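PDB 5BWJ: sensory transduction histidine kinase, putative from Borrelia burgdorferi, which probably autophosphorylates on histidine from ATP in a two-component phosphorelay, this piece being its periplasmic sensor domain of Venus flytrap fold. Local coordinates for residues V13-K25 with C159-S171. Residues are numbered along the deposited sequence; the frame is centred on the assembly and turned at random.
Sequences VDQFFPFYYKNNK and CKTLHYIANNFLS. With NO3 (nitrate ion), chain F.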
ATOM      1  N   VAL B  13      -2.379 -11.913  11.898  1.00 36.07           N
ATOM      2  CA  VAL B  13      -2.479 -11.050  13.069  1.00 35.49           C
ATOM      3  C   VAL B  13      -3.068  -9.687  12.714  1.00 34.31           C
ATOM      4  O   VAL B  13      -2.625  -9.038  11.765  1.00 34.56           O
ATOM      5  CB  VAL B  13      -1.101 -10.846  13.733  1.00 37.55           C
ATOM      6  CG1 VAL B  13      -1.239 -10.052  15.028  1.00 39.86           C
ATOM      7  CG2 VAL B  13      -0.440 -12.188  14.006  1.00 38.67           C
ATOM      8  N   ASP B  14      -4.067  -9.268  13.487  1.00 34.59           N
ATOM      9  CA  ASP B  14      -4.663  -7.941  13.350  1.00 35.92           C
ATOM     10  C   ASP B  14      -5.219  -7.752  11.933  1.00 33.39           C
ATOM     11  O   ASP B  14      -5.969  -8.601  11.445  1.00 31.30           O
ATOM     12  CB  ASP B  14      -3.623  -6.869  13.706  1.00 38.34           C
ATOM     13  CG  ASP B  14      -4.241  -5.499  13.943  1.00 41.79           C
ATOM     14  OD1 ASP B  14      -5.464  -5.418  14.181  1.00 40.12           O
ATOM     15  OD2 ASP B  14      -3.496  -4.498  13.893  1.00 45.61           O
ATOM     16  N   GLN B  15      -4.861  -6.650  11.276  1.00 34.60           N
ATOM     17  CA  GLN B  15      -5.290  -6.392   9.906  1.00 32.65           C
ATOM     18  C   GLN B  15      -4.132  -5.810   9.106  1.00 30.95           C
ATOM     19  O   GLN B  15      -3.243  -5.162   9.662  1.00 30.62           O
ATOM     20  CB  GLN B  15      -6.487  -5.441   9.881  1.00 33.08           C
ATOM     21  CG  GLN B  15      -7.690  -5.941  10.669  1.00 34.79           C
ATOM     22  CD  GLN B  15      -8.898  -5.040  10.512  1.00 33.17           C
ATOM     23  OE1 GLN B  15      -9.394  -4.834   9.402  1.00 31.81           O
ATOM     24  NE2 GLN B  15      -9.374  -4.490  11.623  1.00 33.36           N
ATOM     25  N   PHE B  16      -4.157  -6.046   7.799  1.00 30.38           N
ATOM     26  CA  PHE B  16      -3.034  -5.717   6.928  1.00 29.36           C
ATOM     27  C   PHE B  16      -3.543  -5.484   5.509  1.00 27.94           C
ATOM     28  O   PHE B  16      -3.477  -6.374   4.665  1.00 28.88           O
ATOM     29  CB  PHE B  16      -1.998  -6.850   6.967  1.00 32.98           C
ATOM     30  CG  PHE B  16      -0.719  -6.558   6.225  1.00 37.43           C
ATOM     31  CD1 PHE B  16       0.250  -7.541   6.108  1.00 38.77           C
ATOM     32  CD2 PHE B  16      -0.472  -5.315   5.659  1.00 40.20           C
ATOM     33  CE1 PHE B  16       1.431  -7.296   5.432  1.00 39.65           C
ATOM     34  CE2 PHE B  16       0.708  -5.067   4.984  1.00 41.09           C
ATOM     35  CZ  PHE B  16       1.660  -6.059   4.871  1.00 40.24           C
ATOM     36  N   PHE B  17      -4.057  -4.286   5.254  1.00 27.43           N
ATOM     37  CA  PHE B  17      -4.610  -3.955   3.945  1.00 28.95           C
ATOM     38  C   PHE B  17      -3.504  -3.964   2.893  1.00 30.22           C
ATOM     39  O   PHE B  17      -2.427  -3.424   3.134  1.00 31.18           O
ATOM     40  CB  PHE B  17      -5.293  -2.585   3.978  1.00 30.13           C
ATOM     41  CG  PHE B  17      -6.017  -2.233   2.705  1.00 30.97           C
ATOM     42  CD1 PHE B  17      -7.383  -2.440   2.593  1.00 32.75           C
ATOM     43  CD2 PHE B  17      -5.336  -1.696   1.622  1.00 31.84           C
ATOM     44  CE1 PHE B  17      -8.055  -2.120   1.428  1.00 33.65           C
ATOM     45  CE2 PHE B  17      -6.003  -1.375   0.453  1.00 32.10           C
ATOM     46  CZ  PHE B  17      -7.367  -1.586   0.357  1.00 33.27           C
ATOM     47  N   PRO B  18      -3.760  -4.563   1.716  1.00 31.25           N
ATOM     48  CA  PRO B  18      -4.954  -5.270   1.235  1.00 31.13           C
ATOM     49  C   PRO B  18      -4.859  -6.792   1.368  1.00 30.22           C
ATOM     50  O   PRO B  18      -5.666  -7.507   0.774  1.00 30.39           O
ATOM     51  CB  PRO B  18      -5.002  -4.870  -0.236  1.00 30.35           C
ATOM     52  CG  PRO B  18      -3.551  -4.821  -0.618  1.00 30.90           C
ATOM     53  CD  PRO B  18      -2.801  -4.347   0.615  1.00 32.22           C
ATOM     54  N   PHE B  19      -3.882  -7.278   2.124  1.00 29.88           N
ATOM     55  CA  PHE B  19      -3.666  -8.717   2.255  1.00 30.05           C
ATOM     56  C   PHE B  19      -4.792  -9.391   3.033  1.00 27.56           C
ATOM     57  O   PHE B  19      -5.280 -10.447   2.636  1.00 27.66           O
ATOM     58  CB  PHE B  19      -2.316  -8.988   2.920  1.00 31.14           C
ATOM     59  CG  PHE B  19      -1.146  -8.592   2.069  1.00 32.55           C
ATOM     60  CD1 PHE B  19      -0.570  -9.500   1.196  1.00 33.39           C
ATOM     61  CD2 PHE B  19      -0.636  -7.305   2.124  1.00 33.00           C
ATOM     62  CE1 PHE B  19       0.500  -9.135   0.404  1.00 34.46           C
ATOM     63  CE2 PHE B  19       0.432  -6.934   1.334  1.00 35.07           C
ATOM     64  CZ  PHE B  19       1.001  -7.850   0.471  1.00 35.70           C
ATOM     65  N   TYR B  20      -5.205  -8.781   4.138  1.00 26.32           N
ATOM     66  CA  TYR B  20      -6.383  -9.243   4.856  1.00 28.17           C
ATOM     67  C   TYR B  20      -6.901  -8.139   5.766  1.00 30.44           C
ATOM     68  O   TYR B  20      -6.129  -7.477   6.459  1.00 32.15           O
ATOM     69  CB  TYR B  20      -6.080 -10.513   5.662  1.00 29.79           C
ATOM     70  CG  TYR B  20      -4.929 -10.381   6.630  1.00 32.69           C
ATOM     71  CD1 TYR B  20      -5.139  -9.958   7.935  1.00 33.95           C
ATOM     72  CD2 TYR B  20      -3.631 -10.688   6.241  1.00 33.34           C
ATOM     73  CE1 TYR B  20      -4.090  -9.838   8.823  1.00 35.11           C
ATOM     74  CE2 TYR B  20      -2.575 -10.569   7.121  1.00 34.39           C
ATOM     75  CZ  TYR B  20      -2.809 -10.144   8.410  1.00 34.55           C
ATOM     76  OH  TYR B  20      -1.759 -10.028   9.289  1.00 34.95           O
ATOM     77  N   TYR B  21      -8.215  -7.938   5.747  1.00 31.87           N
ATOM     78  CA  TYR B  21      -8.844  -6.889   6.540  1.00 32.38           C
ATOM     79  C   TYR B  21     -10.338  -7.146   6.678  1.00 33.42           C
ATOM     80  O   TYR B  21     -10.930  -7.853   5.865  1.00 35.95           O
ATOM     81  CB  TYR B  21      -8.597  -5.519   5.908  1.00 31.98           C
ATOM     82  CG  TYR B  21      -9.065  -5.408   4.473  1.00 33.26           C
ATOM     83  CD1 TYR B  21      -8.261  -5.836   3.424  1.00 33.37           C
ATOM     84  CD2 TYR B  21     -10.309  -4.871   4.168  1.00 35.00           C
ATOM     85  CE1 TYR B  21      -8.683  -5.733   2.112  1.00 33.37           C
ATOM     86  CE2 TYR B  21     -10.739  -4.765   2.858  1.00 35.61           C
ATOM     87  CZ  TYR B  21      -9.922  -5.198   1.834  1.00 34.87           C
ATOM     88  OH  TYR B  21     -10.347  -5.093   0.530  1.00 34.91           O
ATOM     89  N   LYS B  22     -10.943  -6.563   7.710  1.00 33.32           N
ATOM     90  CA  LYS B  22     -12.359  -6.780   7.991  1.00 35.55           C
ATOM     91  C   LYS B  22     -13.257  -5.940   7.092  1.00 38.77           C
ATOM     92  O   LYS B  22     -12.976  -4.766   6.842  1.00 37.90           O
ATOM     93  CB  LYS B  22     -12.675  -6.454   9.453  1.00 38.85           C
ATOM     94  CG  LYS B  22     -11.947  -7.311  10.471  1.00 44.20           C
ATOM     95  CD  LYS B  22     -12.398  -6.960  11.883  1.00 51.11           C
ATOM     96  CE  LYS B  22     -11.554  -7.654  12.936  1.00 55.24           C
ATOM     97  NZ  LYS B  22     -11.958  -7.265  14.316  1.00 58.95           N
ATOM     98  N   ASN B  23     -14.341  -6.552   6.619  1.00 42.19           N
ATOM     99  CA  ASN B  23     -15.382  -5.838   5.886  1.00 43.56           C
ATOM    100  C   ASN B  23     -16.593  -5.581   6.785  1.00 47.27           C
ATOM    101  O   ASN B  23     -16.543  -5.842   7.987  1.00 46.56           O
ATOM    102  CB  ASN B  23     -15.792  -6.624   4.635  1.00 42.97           C
ATOM    103  CG  ASN B  23     -16.287  -8.027   4.951  1.00 42.98           C
ATOM    104  OD1 ASN B  23     -16.653  -8.338   6.086  1.00 43.38           O
ATOM    105  ND2 ASN B  23     -16.304  -8.883   3.935  1.00 43.71           N
ATOM    106  N   ASN B  24     -17.676  -5.073   6.204  1.00 51.22           N
ATOM    107  CA  ASN B  24     -18.875  -4.741   6.970  1.00 55.53           C
ATOM    108  C   ASN B  24     -19.624  -5.968   7.482  1.00 56.69           C
ATOM    109  O   ASN B  24     -20.428  -5.869   8.408  1.00 60.55           O
ATOM    110  CB  ASN B  24     -19.828  -3.895   6.121  1.00 59.94           C
ATOM    111  CG  ASN B  24     -19.291  -2.504   5.849  1.00 65.07           C
ATOM    112  OD1 ASN B  24     -18.348  -2.047   6.496  1.00 65.99           O
ATOM    113  ND2 ASN B  24     -19.902  -1.814   4.892  1.00 68.86           N
ATOM    114  N   LYS B  25     -19.359  -7.121   6.877  1.00 53.81           N
ATOM    115  CA  LYS B  25     -20.085  -8.342   7.208  1.00 56.53           C
ATOM    116  C   LYS B  25     -19.395  -9.139   8.312  1.00 56.52           C
ATOM    117  O   LYS B  25     -19.753 -10.287   8.573  1.00 54.02           O
ATOM    118  CB  LYS B  25     -20.240  -9.210   5.960  1.00 60.33           C
ATOM    119  CG  LYS B  25     -20.822  -8.462   4.765  1.00 67.04           C
ATOM    120  CD  LYS B  25     -21.002  -9.367   3.556  1.00 73.55           C
ATOM    121  CE  LYS B  25     -19.675  -9.926   3.066  1.00 77.81           C
ATOM    122  NZ  LYS B  25     -19.814 -10.639   1.767  1.00 81.31           N
ATOM    123  N   CYS B 159       0.197   3.042   7.223  1.00 34.68           N
ATOM    124  CA  CYS B 159      -0.443   4.101   6.442  1.00 33.49           C
ATOM    125  C   CYS B 159      -1.763   3.660   5.821  1.00 34.77           C
ATOM    126  O   CYS B 159      -2.732   4.421   5.810  1.00 37.65           O
ATOM    127  CB  CYS B 159       0.494   4.597   5.333  1.00 33.71           C
ATOM    128  SG  CYS B 159       0.999   3.334   4.129  1.00 42.58           S
ATOM    129  N   LYS B 160      -1.800   2.438   5.302  1.00 32.97           N
ATOM    130  CA  LYS B 160      -2.981   1.952   4.594  1.00 33.20           C
ATOM    131  C   LYS B 160      -4.039   1.381   5.537  1.00 32.57           C
ATOM    132  O   LYS B 160      -5.228   1.655   5.377  1.00 32.84           O
ATOM    133  CB  LYS B 160      -2.579   0.891   3.564  1.00 35.33           C
ATOM    134  CG  LYS B 160      -1.818   1.453   2.372  1.00 37.39           C
ATOM    135  CD  LYS B 160      -1.356   0.359   1.423  1.00 39.80           C
ATOM    136  CE  LYS B 160      -0.535   0.937   0.278  1.00 43.55           C
ATOM    137  NZ  LYS B 160       0.058  -0.124  -0.581  1.00 47.74           N
ATOM    138  N   THR B 161      -3.610   0.598   6.522  1.00 32.18           N
ATOM    139  CA  THR B 161      -4.548  -0.155   7.357  1.00 32.51           C
ATOM    140  C   THR B 161      -5.306   0.727   8.346  1.00 33.30           C
ATOM    141  O   THR B 161      -6.530   0.630   8.459  1.00 34.50           O
ATOM    142  CB  THR B 161      -3.828  -1.266   8.146  1.00 32.29           C
ATOM    143  OG1 THR B 161      -3.132  -2.126   7.237  1.00 31.94           O
ATOM    144  CG2 THR B 161      -4.830  -2.098   8.951  1.00 32.55           C
ATOM    145  N   LEU B 162      -4.583   1.571   9.076  1.00 34.14           N
ATOM    146  CA  LEU B 162      -5.220   2.436  10.062  1.00 35.48           C
ATOM    147  C   LEU B 162      -6.174   3.398   9.374  1.00 35.85           C
ATOM    148  O   LEU B 162      -7.256   3.699   9.885  1.00 36.96           O
ATOM    149  CB  LEU B 162      -4.174   3.209  10.864  1.00 36.47           C
ATOM    150  CG  LEU B 162      -3.213   2.369  11.706  1.00 36.80           C
ATOM    151  CD1 LEU B 162      -2.308   3.278  12.516  1.00 36.35           C
ATOM    152  CD2 LEU B 162      -3.963   1.403  12.622  1.00 39.12           C
ATOM    153  N   HIS B 163      -5.767   3.867   8.201  1.00 33.67           N
ATOM    154  CA  HIS B 163      -6.577   4.787   7.425  1.00 33.93           C
ATOM    155  C   HIS B 163      -7.833   4.104   6.896  1.00 34.18           C
ATOM    156  O   HIS B 163      -8.917   4.688   6.906  1.00 35.45           O
ATOM    157  CB  HIS B 163      -5.767   5.356   6.264  1.00 34.97           C
ATOM    158  CG  HIS B 163      -6.482   6.427   5.509  1.00 38.92           C
ATOM    159  ND1 HIS B 163      -6.379   7.760   5.841  1.00 42.67           N
ATOM    160  CD2 HIS B 163      -7.328   6.364   4.456  1.00 40.33           C
ATOM    161  CE1 HIS B 163      -7.123   8.474   5.016  1.00 43.78           C
ATOM    162  NE2 HIS B 163      -7.711   7.650   4.167  1.00 42.71           N
ATOM    163  N   TYR B 164      -7.681   2.869   6.428  1.00 33.74           N
ATOM    164  CA  TYR B 164      -8.812   2.109   5.916  1.00 34.06           C
ATOM    165  C   TYR B 164      -9.885   1.920   6.986  1.00 34.81           C
ATOM    166  O   TYR B 164     -11.061   2.189   6.747  1.00 35.57           O
ATOM    167  CB  TYR B 164      -8.366   0.739   5.402  1.00 33.53           C
ATOM    168  CG  TYR B 164      -9.518  -0.233   5.269  1.00 35.09           C
ATOM    169  CD1 TYR B 164     -10.372  -0.181   4.175  1.00 37.94           C
ATOM    170  CD2 TYR B 164      -9.765  -1.188   6.246  1.00 35.50           C
ATOM    171  CE1 TYR B 164     -11.437  -1.057   4.053  1.00 40.54           C
ATOM    172  CE2 TYR B 164     -10.827  -2.071   6.132  1.00 38.19           C
ATOM    173  CZ  TYR B 164     -11.658  -2.000   5.034  1.00 40.26           C
ATOM    174  OH  TYR B 164     -12.715  -2.876   4.913  1.00 41.86           O
ATOM    175  N   ILE B 165      -9.469   1.450   8.158  1.00 34.76           N
ATOM    176  CA  ILE B 165     -10.402   1.147   9.240  1.00 35.58           C
ATOM    177  C   ILE B 165     -11.176   2.395   9.648  1.00 36.57           C
ATOM    178  O   ILE B 165     -12.402   2.369   9.725  1.00 37.49           O
ATOM    179  CB  ILE B 165      -9.674   0.564  10.468  1.00 35.46           C
ATOM    180  CG1 ILE B 165      -9.013  -0.765  10.103  1.00 34.64           C
ATOM    181  CG2 ILE B 165     -10.653   0.341  11.625  1.00 36.49           C
ATOM    182  CD1 ILE B 165      -8.033  -1.271  11.138  1.00 34.47           C
ATOM    183  N   ALA B 166     -10.456   3.483   9.905  1.00 36.50           N
ATOM    184  CA  ALA B 166     -11.084   4.744  10.285  1.00 37.50           C
ATOM    185  C   ALA B 166     -12.070   5.218   9.224  1.00 37.91           C
ATOM    186  O   ALA B 166     -13.173   5.661   9.539  1.00 39.11           O
ATOM    187  CB  ALA B 166     -10.028   5.809  10.522  1.00 37.25           C
ATOM    188  N   ASN B 167     -11.664   5.111   7.963  1.00 37.10           N
ATOM    189  CA  ASN B 167     -12.434   5.673   6.861  1.00 38.62           C
ATOM    190  C   ASN B 167     -13.674   4.852   6.514  1.00 40.56           C
ATOM    191  O   ASN B 167     -14.672   5.400   6.048  1.00 45.26           O
ATOM    192  CB  ASN B 167     -11.542   5.803   5.623  1.00 40.44           C
ATOM    193  CG  ASN B 167     -12.151   6.689   4.554  1.00 41.89           C
ATOM    194  OD1 ASN B 167     -12.767   7.710   4.853  1.00 41.32           O
ATOM    195  ND2 ASN B 167     -11.977   6.300   3.296  1.00 42.68           N
ATOM    196  N   ASN B 168     -13.610   3.543   6.749  1.00 39.74           N
ATOM    197  CA  ASN B 168     -14.688   2.636   6.360  1.00 42.69           C
ATOM    198  C   ASN B 168     -15.605   2.213   7.510  1.00 41.93           C
ATOM    199  O   ASN B 168     -16.770   1.883   7.280  1.00 44.08           O
ATOM    200  CB  ASN B 168     -14.097   1.389   5.701  1.00 47.00           C
ATOM    201  CG  ASN B 168     -13.591   1.659   4.293  1.00 52.27           C
ATOM    202  OD1 ASN B 168     -14.288   1.399   3.309  1.00 55.24           O
ATOM    203  ND2 ASN B 168     -12.378   2.189   4.189  1.00 53.65           N
ATOM    204  N   PHE B 169     -15.085   2.217   8.738  1.00 40.35           N
ATOM    205  CA  PHE B 169     -15.857   1.768   9.901  1.00 41.86           C
ATOM    206  C   PHE B 169     -16.331   2.914  10.794  1.00 41.73           C
ATOM    207  O   PHE B 169     -17.369   2.803  11.447  1.00 43.14           O
ATOM    208  CB  PHE B 169     -15.035   0.790  10.747  1.00 43.68           C
ATOM    209  CG  PHE B 169     -14.871  -0.565  10.124  1.00 47.17           C
ATOM    210  CD1 PHE B 169     -15.945  -1.432  10.036  1.00 49.72           C
ATOM    211  CD2 PHE B 169     -13.640  -0.979   9.643  1.00 49.42           C
ATOM    212  CE1 PHE B 169     -15.801  -2.684   9.469  1.00 52.15           C
ATOM    213  CE2 PHE B 169     -13.488  -2.231   9.075  1.00 51.89           C
ATOM    214  CZ  PHE B 169     -14.571  -3.085   8.989  1.00 52.75           C
ATOM    215  N   LEU B 170     -15.573   4.006  10.828  1.00 42.59           N
ATOM    216  CA  LEU B 170     -15.849   5.098  11.761  1.00 46.11           C
ATOM    217  C   LEU B 170     -16.125   6.426  11.065  1.00 48.27           C
ATOM    218  O   LEU B 170     -16.230   7.461  11.726  1.00 47.11           O
ATOM    219  CB  LEU B 170     -14.675   5.262  12.724  1.00 47.03           C
ATOM    220  CG  LEU B 170     -14.274   3.992  13.476  1.00 48.78           C
ATOM    221  CD1 LEU B 170     -13.062   4.284  14.319  1.00 49.14           C
ATOM    222  CD2 LEU B 170     -15.412   3.459  14.333  1.00 51.13           C
ATOM    223  N   SER B 171     -16.250   6.392   9.742  1.00 52.32           N
ATOM    224  CA  SER B 171     -16.543   7.591   8.961  1.00 55.96           C
ATOM    225  C   SER B 171     -15.556   8.709   9.281  1.00 55.57           C
ATOM    226  O   SER B 171     -15.941   9.869   9.427  1.00 59.75           O
ATOM    227  CB  SER B 171     -17.974   8.069   9.224  1.00 60.79           C
ATOM    228  OG  SER B 171     -18.917   7.064   8.900  1.00 63.94           O
TER
HETATM  229  N   NO3 F 302     -10.034   3.554   2.313  1.00 84.73           N
HETATM  230  O1  NO3 F 302     -11.239   3.596   1.931  1.00 84.68           O
HETATM  231  O2  NO3 F 302      -9.253   2.672   1.850  1.00 84.51           O
HETATM  232  O3  NO3 F 302      -9.609   4.393   3.158  1.00 85.09           O
HETATM  233  O   HOH W   1      -1.161  -3.102   9.495  1.00 49.81           O
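Y164 reaches out from helix 161-169 and gives its hydroxyl hydrogen to the backbone carbonyl of K22, with OH 2.7 Å from O. Its CG stands anti to the backbone N (chi1 162°), which carries the ring off the helix to the strand. Tyrosine pairs a flat aromatic face, which takes F17 and Y21, with a hydroxyl for that carbonyl. Y21 turns an edge toward this ring, planes at 71°, with CD2 3.3 Å from CZ of Y164. F17 completes the aromatic cluster, its CD1 lying over a face of Y164, offset toward the rim, and over the centre of the Y21 ring. In this Venus flytrap sensor domain the contact brings the loop after strand 6-13 and the short strand 21-22 against the helix; K160 of the second subunit makes a cation-pi contact with F17, and H163 of the second subunit an edge-to-face pair. T161 suits its place with both branches: OG1 accepts from F17 N at 3.1 Å and CG2 packs on Q15 O. Glutamine offers an amide whose OE1 accepts from K22 N, while its extended chain lies on I165. A nitrate, probably from the crystallisation liquor, accepts from ND2 of N167 and of N168, the latter also donating to Y164 O.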